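Local coordinates for protein NADH oxidase (Thermus thermophilus, PDB 6RVB) that reduces coenzyme A disulfide with electrons from NADH, carrying them through a bound FAD as a class-III pyridine nucleotide-disulfide oxidoreductase, at residues 400-404 with 432-436; 350-354 with 378-382; 146-150 with 168-174. All coordinates share one frame; numbering follows the deposited sequence.

Contact 1. Residues 400-404 with 432-436; sequences RIDVL and WDPLL
Arg400 reaches along its full length toward Asp433 and Leu435, and the packing is closest where its aliphatic stem and its guanidinium each find a partner. The chain bends at its third torsion (chi3 -99°), which swings the guanidinium to the carboxylate: Arg400 NH1 donates to Asp433 OD2 in a salt bridge modelled at 2.5 Å, a length too short to be taken literally at this resolution. Asp433 OD2 meets the guanidinium at its edge, although the two planes stand 43° apart. The same carboxylate works in a second direction, since Asp433 is the N-cap of helix 434-438 and its OD1 accepts from Leu435 N at 2.7 Å, on the anti side. One acid thus caps a helix and holds an arginine from the 400-404 segment, a pairing inside the dimerisation domain. Arg400 NH2 has a further salt bridge, to Asp362. Beside the charges, Leu435 CD1 lies 3.8 Å from Arg400 CB and equally 3.8 Å from Val403 CB, so one methyl touches both the arginine stem and the valine. Toward Leu404 the contact thins to one methyl, Leu435 CD2, against Leu404 CG and CD2, each at 4.1 Å, and Leu404 turns as well to Leu377 and Thr339 of neighbouring strands. The second subunit joins in at both segments, its Ala423 N donating to Asp402 OD1 and its Lys304 packing on Trp432, which is partly exposed and stands apart from 400-404.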
loop_
_atom_site.group_PDB
_atom_site.type_symbol
_atom_site.label_atom_id
_atom_site.label_comp_id
_atom_site.label_asym_id
_atom_site.label_seq_id
_atom_site.Cartn_x
_atom_site.Cartn_y
_atom_site.Cartn_z
ATOM N N ARG A 400 0.520 3.258 -0.025
ATOM C CA ARG A 400 0.002 3.522 -1.348
ATOM C C ARG A 400 1.105 4.218 -2.241
ATOM O O ARG A 400 1.079 4.139 -3.439
ATOM C CB ARG A 400 -1.260 4.374 -1.252
ATOM C CG ARG A 400 -2.548 3.642 -1.149
ATOM C CD ARG A 400 -3.707 4.517 -0.785
ATOM N NE ARG A 400 -3.924 4.359 0.633
ATOM C CZ ARG A 400 -5.022 3.843 1.157
ATOM N NH1 ARG A 400 -6.019 3.471 0.391
ATOM N NH2 ARG A 400 -5.113 3.716 2.471
ATOM N N ILE A 401 2.100 4.863 -1.651
ATOM C CA ILE A 401 3.152 5.455 -2.436
ATOM C C ILE A 401 3.695 4.446 -3.432
ATOM O O ILE A 401 4.094 4.830 -4.521
ATOM C CB ILE A 401 4.314 5.939 -1.553
ATOM C CG1 ILE A 401 5.187 6.908 -2.317
ATOM C CG2 ILE A 401 5.175 4.846 -1.169
ATOM C CD1 ILE A 401 4.613 8.184 -2.478
ATOM N N ASP A 402 3.699 3.158 -3.084
ATOM C CA ASP A 402 4.253 2.146 -3.968
ATOM C C ASP A 402 3.542 2.169 -5.326
ATOM O O ASP A 402 4.152 1.944 -6.351
ATOM C CB ASP A 402 4.270 0.737 -3.307
ATOM C CG ASP A 402 5.426 0.562 -2.352
ATOM O OD1 ASP A 402 6.381 1.401 -2.443
ATOM O OD2 ASP A 402 5.433 -0.380 -1.477
ATOM N N VAL A 403 2.248 2.484 -5.342
ATOM C CA VAL A 403 1.513 2.537 -6.568
ATOM C C VAL A 403 2.112 3.567 -7.515
ATOM O O VAL A 403 2.344 3.291 -8.692
ATOM C CB VAL A 403 0.030 2.832 -6.372
ATOM C CG1 VAL A 403 -0.642 2.988 -7.764
ATOM C CG2 VAL A 403 -0.594 1.649 -5.720
ATOM N N LEU A 404 2.403 4.752 -6.995
ATOM C CA LEU A 404 2.900 5.811 -7.824
ATOM C C LEU A 404 4.277 5.477 -8.275
ATOM O O LEU A 404 4.606 5.778 -9.411
ATOM C CB LEU A 404 2.899 7.114 -7.073
ATOM C CG LEU A 404 1.606 7.623 -6.472
ATOM C CD1 LEU A 404 1.999 8.813 -5.601
ATOM C CD2 LEU A 404 0.717 7.995 -7.595
ATOM N N TRP A 432 -13.924 5.488 -2.988
ATOM C CA TRP A 432 -12.857 6.014 -3.820
ATOM C C TRP A 432 -11.475 6.070 -3.139
ATOM O O TRP A 432 -11.341 6.781 -2.149
ATOM C CB TRP A 432 -13.247 7.420 -4.211
ATOM C CG TRP A 432 -14.364 7.435 -5.241
ATOM C CD1 TRP A 432 -15.636 7.746 -5.021
ATOM C CD2 TRP A 432 -14.254 7.095 -6.616
ATOM N NE1 TRP A 432 -16.339 7.657 -6.168
ATOM C CE2 TRP A 432 -15.494 7.241 -7.163
ATOM C CE3 TRP A 432 -13.210 6.722 -7.424
ATOM C CZ2 TRP A 432 -15.744 6.979 -8.497
ATOM C CZ3 TRP A 432 -13.450 6.450 -8.693
ATOM C CH2 TRP A 432 -14.706 6.586 -9.242
ATOM N N ASP A 433 -10.468 5.321 -3.622
ATOM C CA ASP A 433 -9.171 5.345 -2.919
ATOM C C ASP A 433 -8.629 6.755 -2.914
ATOM O O ASP A 433 -8.849 7.455 -3.857
ATOM C CB ASP A 433 -8.146 4.460 -3.611
ATOM C CG ASP A 433 -6.875 4.324 -2.801
ATOM O OD1 ASP A 433 -5.965 5.160 -2.990
ATOM O OD2 ASP A 433 -6.778 3.371 -1.974
ATOM N N PRO A 434 -7.888 7.173 -1.878
ATOM C CA PRO A 434 -7.338 8.500 -1.981
ATOM C C PRO A 434 -6.441 8.719 -3.197
ATOM O O PRO A 434 -6.478 9.831 -3.685
ATOM C CB PRO A 434 -6.574 8.654 -0.713
ATOM C CG PRO A 434 -7.263 7.904 0.170
ATOM C CD PRO A 434 -7.764 6.694 -0.518
ATOM N N LEU A 435 -5.681 7.753 -3.720
ATOM C CA LEU A 435 -5.020 7.970 -4.992
ATOM C C LEU A 435 -6.071 8.383 -6.105
ATOM O O LEU A 435 -5.817 9.278 -6.868
ATOM C CB LEU A 435 -4.238 6.732 -5.361
ATOM C CG LEU A 435 -3.100 6.443 -4.454
ATOM C CD1 LEU A 435 -2.542 5.097 -4.766
ATOM C CD2 LEU A 435 -2.102 7.481 -4.678
ATOM N N LEU A 436 -7.222 7.734 -6.220
ATOM C CA LEU A 436 -8.145 8.078 -7.274
ATOM C C LEU A 436 -8.687 9.490 -7.017
ATOM O O LEU A 436 -8.954 10.223 -7.950
ATOM C CB LEU A 436 -9.306 7.061 -7.430
ATOM C CG LEU A 436 -8.643 5.741 -7.627
ATOM C CD1 LEU A 436 -9.664 4.768 -7.852
ATOM C CD2 LEU A 436 -7.662 5.799 -8.795
#

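Contact 2. Residues 350-354 with 378-382; sequences GFWAK and VYEEG
Lys354 and Tyr379 pair at the open end of the antiparallel beta hairpin formed by strands 353-361 and 372-380. They are a hydrogen-bonded pair: Lys354 N donates to Tyr379 O and Tyr379 N returns the bond to Lys354 O, each at 3.0 Å. Ala353 and Glu380 follow as a non-hydrogen-bonded pair. Beyond them Trp352, centre of an inverse gamma turn, still accepts through its O from Glu381 N at 2.7 Å, although regular pairing has ended. Tyr379 CG sits between its own backbone N and carbonyl carbon (chi1 54°), a setting that lays the ring alongside Lys354, whose CB stands over one face in a CH-pi contact, 4.2 Å from the ring centroid. With an alanine in place of Tyr379, Lys354 CB would probably lose the ring face it lies over, and that side of the strand pair would be left with less apolar cover. The outer carboxylates meet aromatic edges: Glu381 OE1 approaches Trp352 CE3 at 3.4 Å, near the indole plane, and Glu380 OE1 comes to Phe351 CD1 at 3.6 Å, with ring and carboxylate planes 78° apart. Glu380 OE2 is bonded to Thr383 OG1. Strand 353-361 is the outermost of its sheet within the chain; Ala353 points to the face lined by helix 343-348, while Val378 bonds through its backbone to Leu387 and Gly388 of strand 386-393.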
loop_
_atom_site.group_PDB
_atom_site.type_symbol
_atom_site.label_atom_id
_atom_site.label_comp_id
_atom_site.label_asym_id
_atom_site.label_seq_id
_atom_site.Cartn_x
_atom_site.Cartn_y
_atom_site.Cartn_z
ATOM N N GLY A 350 12.540 22.368 -15.298
ATOM C CA GLY A 350 11.886 22.835 -16.488
ATOM C C GLY A 350 10.553 22.295 -16.935
ATOM O O GLY A 350 10.047 22.695 -17.941
ATOM N N PHE A 351 9.966 21.346 -16.243
ATOM C CA PHE A 351 8.750 20.821 -16.785
ATOM C C PHE A 351 7.660 21.861 -16.604
ATOM O O PHE A 351 7.760 22.715 -15.731
ATOM C CB PHE A 351 8.381 19.669 -15.969
ATOM C CG PHE A 351 9.221 18.519 -16.155
ATOM C CD1 PHE A 351 8.906 17.590 -17.153
ATOM C CD2 PHE A 351 10.271 18.260 -15.283
ATOM C CE1 PHE A 351 9.668 16.452 -17.306
ATOM C CE2 PHE A 351 11.040 17.127 -15.436
ATOM C CZ PHE A 351 10.752 16.239 -16.453
ATOM N N TRP A 352 6.607 21.784 -17.388
ATOM C CA TRP A 352 5.512 22.622 -17.050
ATOM C C TRP A 352 4.661 21.867 -16.089
ATOM O O TRP A 352 3.689 21.247 -16.468
ATOM C CB TRP A 352 4.715 23.024 -18.294
ATOM C CG TRP A 352 5.424 24.022 -19.188
ATOM C CD1 TRP A 352 6.751 24.259 -19.236
ATOM C CD2 TRP A 352 4.820 24.924 -20.117
ATOM N NE1 TRP A 352 7.017 25.214 -20.156
ATOM C CE2 TRP A 352 5.849 25.657 -20.703
ATOM C CE3 TRP A 352 3.501 25.183 -20.511
ATOM C CZ2 TRP A 352 5.611 26.662 -21.647
ATOM C CZ3 TRP A 352 3.260 26.161 -21.481
ATOM C CH2 TRP A 352 4.308 26.890 -22.032
ATOM N N ALA A 353 5.001 21.946 -14.819
ATOM C CA ALA A 353 4.369 21.102 -13.808
ATOM C C ALA A 353 3.292 21.706 -12.916
ATOM O O ALA A 353 3.288 22.849 -12.676
ATOM C CB ALA A 353 5.432 20.513 -12.969
ATOM N N LYS A 354 2.404 20.891 -12.401
ATOM C CA LYS A 354 1.349 21.329 -11.537
ATOM C C LYS A 354 1.294 20.333 -10.381
ATOM O O LYS A 354 1.772 19.222 -10.500
ATOM C CB LYS A 354 0.015 21.378 -12.315
ATOM C CG LYS A 354 -0.172 22.671 -13.155
ATOM C CD LYS A 354 -1.481 22.631 -13.940
ATOM C CE LYS A 354 -1.972 24.020 -14.334
ATOM N NZ LYS A 354 -2.024 25.001 -13.175
ATOM N N VAL A 378 2.215 15.207 -8.394
ATOM C CA VAL A 378 2.944 16.226 -9.192
ATOM C C VAL A 378 2.963 15.741 -10.643
ATOM O O VAL A 378 3.433 14.652 -10.924
ATOM C CB VAL A 378 4.384 16.346 -8.646
ATOM C CG1 VAL A 378 5.186 17.242 -9.402
ATOM C CG2 VAL A 378 4.314 16.859 -7.254
ATOM N N TYR A 379 2.383 16.489 -11.563
ATOM C CA TYR A 379 2.258 16.014 -12.960
ATOM C C TYR A 379 2.639 17.091 -14.005
ATOM O O TYR A 379 2.869 18.222 -13.652
ATOM C CB TYR A 379 0.862 15.487 -13.248
ATOM C CG TYR A 379 -0.216 16.461 -12.917
ATOM C CD1 TYR A 379 -0.621 16.733 -11.595
ATOM C CD2 TYR A 379 -0.789 17.164 -13.905
ATOM C CE1 TYR A 379 -1.609 17.669 -11.325
ATOM C CE2 TYR A 379 -1.738 18.077 -13.658
ATOM C CZ TYR A 379 -2.180 18.339 -12.403
ATOM O OH TYR A 379 -3.190 19.302 -12.322
ATOM N N GLU A 380 2.743 16.711 -15.278
ATOM C CA GLU A 380 3.123 17.595 -16.375
ATOM C C GLU A 380 1.868 18.146 -17.016
ATOM O O GLU A 380 0.897 17.441 -17.171
ATOM C CB GLU A 380 3.883 16.816 -17.405
ATOM C CG GLU A 380 4.571 17.676 -18.369
ATOM C CD GLU A 380 5.554 16.994 -19.312
ATOM O OE1 GLU A 380 6.401 17.767 -19.792
ATOM O OE2 GLU A 380 5.473 15.775 -19.624
ATOM N N GLU A 381 1.847 19.423 -17.366
ATOM C CA GLU A 381 0.607 20.048 -17.694
ATOM C C GLU A 381 -0.142 19.386 -18.814
ATOM O O GLU A 381 -1.344 19.072 -18.695
ATOM C CB GLU A 381 0.898 21.456 -18.096
ATOM C CG GLU A 381 -0.175 22.524 -17.687
ATOM C CD GLU A 381 0.393 23.904 -17.906
ATOM O OE1 GLU A 381 0.511 24.276 -19.084
ATOM O OE2 GLU A 381 0.802 24.573 -16.941
ATOM N N GLY A 382 0.522 19.183 -19.933
ATOM C CA GLY A 382 -0.270 18.769 -21.077
ATOM C C GLY A 382 -0.493 17.292 -21.176
ATOM O O GLY A 382 -1.613 16.818 -21.284
#

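Contact 3. Residues 146-150 with 168-174; sequences LPQAR and FRKRGLQ
Leu146 crosses both Phe168 and Leu173 at about a right angle, and a single methyl serves the two. Leu146 CD1 is 3.8 Å from Leu173 CD1 and 4.0 Å from Phe168 CD1, the ring being met obliquely. The other branch of Leu173 turns to the far end of the loop, where its CD2 packs on Ala149 CB at 3.6 Å; the leucine spreads its two methyls between Leu146 and Ala149. Arg171 approaches flat: bends at its second and third torsions (chi2 -77°, chi3 -125°) fold the chain back until Leu146 CB lies over one face of the guanidinium, 3.8 Å from Arg171 NH2. Its NE is bonded to Leu50 O. These side chains gather where helix 159-170 ends in a Schellman motif, with Gly172 at the C-prime position and Leu173 N bonded back to Phe168 O. The helix is the crossover of a beta-alpha-beta unit between parallel strands 151-155 and 174-178, in a Rossmann-type sheet; the glycine-rich turn before it fits the dinucleotide-binding pattern and probably serves the bound NAD. As the chain leaves the turn, Gln174 N donates to Arg150 O at 3.0 Å with an angle of 165° at the hydrogen, and the pairing continues from Gln174 to Ala152. Arg169 NH1 donates to Leu173 O, which lies close to the guanidinium plane, and so ties the last helical turn to the outgoing chain.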
loop_
_atom_site.group_PDB
_atom_site.type_symbol
_atom_site.label_atom_id
_atom_site.label_comp_id
_atom_site.label_asym_id
_atom_site.label_seq_id
_atom_site.Cartn_x
_atom_site.Cartn_y
_atom_site.Cartn_z
ATOM N N LEU A 146 22.239 9.617 26.811
ATOM C CA LEU A 146 20.848 9.796 26.868
ATOM C C LEU A 146 20.187 9.724 28.268
ATOM O O LEU A 146 19.369 10.582 28.651
ATOM C CB LEU A 146 20.218 8.863 25.843
ATOM C CG LEU A 146 19.310 9.333 24.711
ATOM C CD1 LEU A 146 19.398 10.836 24.452
ATOM C CD2 LEU A 146 19.682 8.571 23.480
ATOM N N PRO A 147 20.489 8.697 29.055
ATOM C CA PRO A 147 19.829 8.746 30.398
ATOM C C PRO A 147 20.616 9.781 31.166
ATOM O O PRO A 147 21.838 9.797 31.022
ATOM C CB PRO A 147 20.089 7.368 30.953
ATOM C CG PRO A 147 21.403 7.002 30.276
ATOM C CD PRO A 147 21.480 7.622 28.924
ATOM N N GLN A 148 19.998 10.665 31.901
ATOM C CA GLN A 148 20.720 11.919 32.253
ATOM C C GLN A 148 20.401 13.019 31.275
ATOM O O GLN A 148 21.269 13.766 30.908
ATOM C CB GLN A 148 22.237 11.783 32.296
ATOM C CG GLN A 148 22.822 11.700 33.697
ATOM C CD GLN A 148 22.540 10.350 34.376
ATOM O OE1 GLN A 148 21.638 10.218 35.270
ATOM N NE2 GLN A 148 23.303 9.318 33.944
ATOM N N ALA A 149 19.120 13.088 30.902
ATOM C CA ALA A 149 18.546 13.969 29.878
ATOM C C ALA A 149 19.536 14.903 29.350
ATOM O O ALA A 149 20.526 14.374 28.850
ATOM C CB ALA A 149 17.317 14.653 30.381
ATOM N N ARG A 150 19.304 16.236 29.370
ATOM C CA ARG A 150 18.069 16.950 29.765
ATOM C C ARG A 150 17.399 17.792 28.653
ATOM O O ARG A 150 16.169 17.767 28.463
ATOM C CB ARG A 150 18.296 17.876 30.941
ATOM C CG ARG A 150 18.274 17.308 32.319
ATOM C CD ARG A 150 18.646 18.449 33.328
ATOM N NE ARG A 150 18.338 18.158 34.741
ATOM C CZ ARG A 150 18.382 19.047 35.747
ATOM N NH1 ARG A 150 18.709 20.336 35.523
ATOM N NH2 ARG A 150 18.092 18.642 36.992
ATOM N N PHE A 168 14.567 11.105 21.055
ATOM C CA PHE A 168 14.807 11.918 22.221
ATOM C C PHE A 168 13.549 12.263 23.039
ATOM O O PHE A 168 13.641 12.337 24.229
ATOM C CB PHE A 168 15.490 13.200 21.812
ATOM C CG PHE A 168 16.826 12.995 21.176
ATOM C CD1 PHE A 168 17.396 11.772 21.175
ATOM C CD2 PHE A 168 17.515 14.049 20.586
ATOM C CE1 PHE A 168 18.645 11.578 20.566
ATOM C CE2 PHE A 168 18.746 13.857 19.959
ATOM C CZ PHE A 168 19.323 12.639 19.970
ATOM N N ARG A 169 12.387 12.519 22.438
ATOM C CA ARG A 169 11.255 12.884 23.274
ATOM C C ARG A 169 10.849 11.636 24.068
ATOM O O ARG A 169 10.624 11.699 25.283
ATOM C CB ARG A 169 10.113 13.409 22.446
ATOM C CG ARG A 169 10.329 14.713 21.881
ATOM C CD ARG A 169 10.151 15.810 22.891
ATOM N NE ARG A 169 8.820 15.866 23.446
ATOM C CZ ARG A 169 8.569 15.736 24.736
ATOM N NH1 ARG A 169 9.583 15.601 25.574
ATOM N NH2 ARG A 169 7.312 15.780 25.158
ATOM N N LYS A 170 10.769 10.495 23.389
ATOM C CA LYS A 170 10.397 9.217 24.013
ATOM C C LYS A 170 11.337 8.865 25.184
ATOM O O LYS A 170 11.056 8.033 26.002
ATOM C CB LYS A 170 10.442 8.055 22.989
ATOM C CG LYS A 170 9.322 8.046 22.017
ATOM C CD LYS A 170 9.080 6.730 21.289
ATOM C CE LYS A 170 7.940 7.006 20.277
ATOM N NZ LYS A 170 7.508 5.885 19.414
ATOM N N ARG A 171 12.487 9.475 25.208
ATOM C CA ARG A 171 13.453 9.314 26.281
ATOM C C ARG A 171 13.405 10.434 27.306
ATOM O O ARG A 171 14.295 10.606 28.090
ATOM C CB ARG A 171 14.823 9.282 25.673
ATOM C CG ARG A 171 15.031 7.959 25.103
ATOM C CD ARG A 171 15.330 7.038 26.269
ATOM N NE ARG A 171 16.574 6.361 26.026
ATOM C CZ ARG A 171 17.483 6.182 26.947
ATOM N NH1 ARG A 171 17.259 6.597 28.195
ATOM N NH2 ARG A 171 18.588 5.569 26.599
ATOM N N GLY A 172 12.345 11.215 27.256
ATOM C CA GLY A 172 12.227 12.308 28.164
ATOM C C GLY A 172 12.870 13.626 27.959
ATOM O O GLY A 172 12.479 14.470 28.704
ATOM N N LEU A 173 13.798 13.829 27.033
ATOM C CA LEU A 173 14.481 15.136 26.906
ATOM C C LEU A 173 13.533 16.186 26.369
ATOM O O LEU A 173 12.465 15.865 25.822
ATOM C CB LEU A 173 15.729 15.105 26.024
ATOM C CG LEU A 173 16.533 13.851 25.910
ATOM C CD1 LEU A 173 17.844 14.175 25.411
ATOM C CD2 LEU A 173 16.676 13.183 27.168
ATOM N N GLN A 174 13.866 17.454 26.569
ATOM C CA GLN A 174 13.036 18.401 25.926
ATOM C C GLN A 174 13.785 18.657 24.634
ATOM O O GLN A 174 15.020 18.700 24.641
ATOM C CB GLN A 174 12.690 19.602 26.815
ATOM C CG GLN A 174 13.836 20.503 27.257
ATOM C CD GLN A 174 13.327 21.859 27.906
ATOM O OE1 GLN A 174 12.108 22.035 28.040
ATOM N NE2 GLN A 174 14.252 22.786 28.311
#

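How the contacts relate
Followed from the N terminus, the chain makes the three contacts in series, none nested in or crossing another. Contact 3 comes first, closing a loop between the residues before strand 151-155 and the turn from helix 159-170 into strand 174-178, in the NAD-binding part. Much later contact 2 closes the open end of a hairpin, and contact 1 then joins the 400-404 segment to the capped start of helix 434-438 across a longer excursion. Contacts 1 and 2 share the dimerisation domain, their centres 19 Å apart and nearest atoms about 7 Å apart, linked through strand 372-380. Contact 3 lies remote, its centre 37 Å from contact 1 and 45 Å from contact 2.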